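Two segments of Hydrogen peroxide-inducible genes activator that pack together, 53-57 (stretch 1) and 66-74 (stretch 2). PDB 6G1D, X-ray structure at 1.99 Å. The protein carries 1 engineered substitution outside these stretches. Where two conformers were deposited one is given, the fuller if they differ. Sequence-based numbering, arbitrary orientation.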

# COMPACT_ATOMS: atom_id res chain seq x y z
N GLY B 53 -7.49 10.13 43.67
CA GLY B 53 -6.94 9.09 44.54
C GLY B 53 -5.97 8.17 43.78
O GLY B 53 -5.80 7.02 44.15
N VAL B 54 -5.37 8.69 42.71
CA VAL B 54 -4.47 7.93 41.86
C VAL B 54 -3.22 8.76 41.61
O VAL B 54 -3.31 9.93 41.19
CB VAL B 54 -5.13 7.64 40.49
CG1 VAL B 54 -4.13 6.99 39.53
CG2 VAL B 54 -6.38 6.78 40.63
N GLN B 55 -2.06 8.17 41.87
CA GLN B 55 -0.77 8.77 41.53
C GLN B 55 -0.49 8.56 40.02
O GLN B 55 -0.44 7.43 39.53
CB GLN B 55 0.34 8.13 42.39
CG GLN B 55 1.62 8.95 42.44
CD GLN B 55 2.81 8.17 42.96
OE1 GLN B 55 2.70 7.05 43.47
NE2 GLN B 55 3.99 8.76 42.78
N LEU B 56 -0.34 9.67 39.30
CA LEU B 56 -0.13 9.69 37.85
C LEU B 56 1.33 9.85 37.43
O LEU B 56 1.69 9.43 36.32
CB LEU B 56 -0.94 10.82 37.24
CG LEU B 56 -2.46 10.77 37.47
CD1 LEU B 56 -3.11 12.04 36.97
CD2 LEU B 56 -3.11 9.55 36.82
N ILE B 57 2.15 10.44 38.28
CA ILE B 57 3.57 10.72 37.96
C ILE B 57 4.41 10.41 39.19
O ILE B 57 4.07 10.82 40.29
CB ILE B 57 3.76 12.24 37.66
CG1 ILE B 57 2.88 12.71 36.49
CG2 ILE B 57 5.21 12.58 37.43
CD1 ILE B 57 3.26 12.20 35.13
N VAL B 66 5.89 8.56 34.14
CA VAL B 66 4.46 8.37 34.29
C VAL B 66 4.28 7.01 34.96
O VAL B 66 4.99 6.05 34.59
CB VAL B 66 3.77 8.45 32.90
CG1 VAL B 66 2.28 8.31 32.98
CG2 VAL B 66 4.12 9.77 32.19
N THR B 67 3.38 6.92 35.94
CA THR B 67 3.09 5.63 36.59
C THR B 67 2.27 4.72 35.65
O THR B 67 1.73 5.19 34.63
CB THR B 67 2.25 5.79 37.88
OG1 THR B 67 0.98 6.36 37.55
CG2 THR B 67 2.96 6.62 38.91
N PRO B 68 2.15 3.41 36.00
CA PRO B 68 1.25 2.56 35.21
C PRO B 68 -0.16 3.14 35.04
O PRO B 68 -0.68 3.20 33.92
CB PRO B 68 1.24 1.24 36.00
CG PRO B 68 2.56 1.19 36.65
CD PRO B 68 3.00 2.62 36.91
N ALA B 69 -0.73 3.63 36.13
CA ALA B 69 -2.03 4.30 36.10
C ALA B 69 -2.05 5.53 35.19
O ALA B 69 -3.00 5.74 34.44
CB ALA B 69 -2.44 4.71 37.51
N GLY B 70 -1.01 6.35 35.27
CA GLY B 70 -0.90 7.53 34.40
C GLY B 70 -0.83 7.16 32.92
O GLY B 70 -1.49 7.76 32.08
N GLU B 71 -0.06 6.11 32.61
CA GLU B 71 0.04 5.65 31.23
C GLU B 71 -1.30 5.15 30.68
O GLU B 71 -1.65 5.41 29.53
CB GLU B 71 1.12 4.57 31.13
CG GLU B 71 1.40 4.10 29.70
CD GLU B 71 2.65 3.23 29.58
OE1 GLU B 71 3.67 3.62 30.23
OE2 GLU B 71 2.59 2.19 28.84
N LYS B 72 -2.07 4.45 31.52
CA LYS B 72 -3.40 4.00 31.12
C LYS B 72 -4.40 5.13 30.97
O LYS B 72 -5.26 5.08 30.10
CB LYS B 72 -3.94 2.94 32.09
CG LYS B 72 -3.25 1.61 32.00
CD LYS B 72 -3.88 0.58 32.93
CE LYS B 72 -3.08 0.44 34.21
NZ LYS B 72 -3.68 -0.69 35.00
N LEU B 73 -4.31 6.16 31.81
CA LEU B 73 -5.26 7.28 31.71
C LEU B 73 -4.88 8.34 30.66
O LEU B 73 -5.76 9.10 30.22
CB LEU B 73 -5.44 7.93 33.08
CG LEU B 73 -6.20 7.01 34.09
CD1 LEU B 73 -6.03 7.55 35.51
CD2 LEU B 73 -7.65 6.92 33.69
N LEU B 74 -3.64 8.32 30.25
CA LEU B 74 -3.14 9.40 29.32
C LEU B 74 -3.99 9.56 27.92
O LEU B 74 -4.49 10.61 27.41
CB LEU B 74 -1.65 9.17 28.99
CG LEU B 74 -0.93 10.18 28.11
CD1 LEU B 74 -0.98 11.55 28.74
CD2 LEU B 74 0.53 9.74 27.91

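The apolar centre of this contact is built from Val54 and Leu56 on the first segment and Ala69 and Leu73 on the second. Val54 points its CA-to-CB bond toward the helix, and with chi1 in the t well its CG1 lies 3.5 Å from Ala69 CB, a close van der Waals approach between the two methyl groups. The same CG1 is 4.5 Å from Leu73 CD1, at the outer limit of contact. Leu56 reaches this cluster by a less direct route: its CA-to-CB bond points away from the second segment, yet the mt rotamer (chi1 -59°, chi2 172°) brings CD2 back to 3.8 Å from Leu73 CD1. Ala69 and Leu73 stand one helical turn apart, linked by the backbone bond from Leu73 N to Ala69 O (3.0 Å), and both direct their CB toward the first segment.

Beside this cluster the backbones come close. The CA atoms of Leu56 and Gly70 are 4.1 Å apart, and Gly70 CA is 3.7 Å from Leu56 O. An ideally placed CB on Gly70 would fall 2.3 Å from Leu56 O, a clash, so the approach as deposited depends on the absence of a side chain there.

A second apolar contact accompanies the short antiparallel bridge between Ile57 and Val66. These residues form a non-hydrogen-bonded pair with their side chains on the same face, and Ile57 CD1 meets Val66 CG2 at 3.9 Å. Leu56 O lies next to this pair, 3.6 Å from Val66 CA with an angle of 134° at the hydrogen, consistent with a CA-H...O contact. Its stronger partner is Thr67 N, which donates a hydrogen bond of 3.0 Å to Leu56 O at a nearly straight 164°.

Thr67 gathers the polar edge around itself. Its chi1 of 63° (p) places OG1 where it donates to Gln55 O at 2.7 Å and accepts from Gly70 N at 3.0 Å, with an N-H...O angle of 161°. The second bond caps the helix that begins at Pro68, satisfying an amide in its first turn; the first ties that same hydroxyl to the other segment. The capping bond and one of the two hydrogen bonds between the segments therefore share one oxygen atom, Thr67 OG1.

At the exposed margin, the Gln55 side chain extends with chi1 and chi2 both t. Its CD comes within 4.3 Å of Thr67 CG2, while its NE2 donates to Ile57 O at 3.2 Å and 144°, a bond within its own segment.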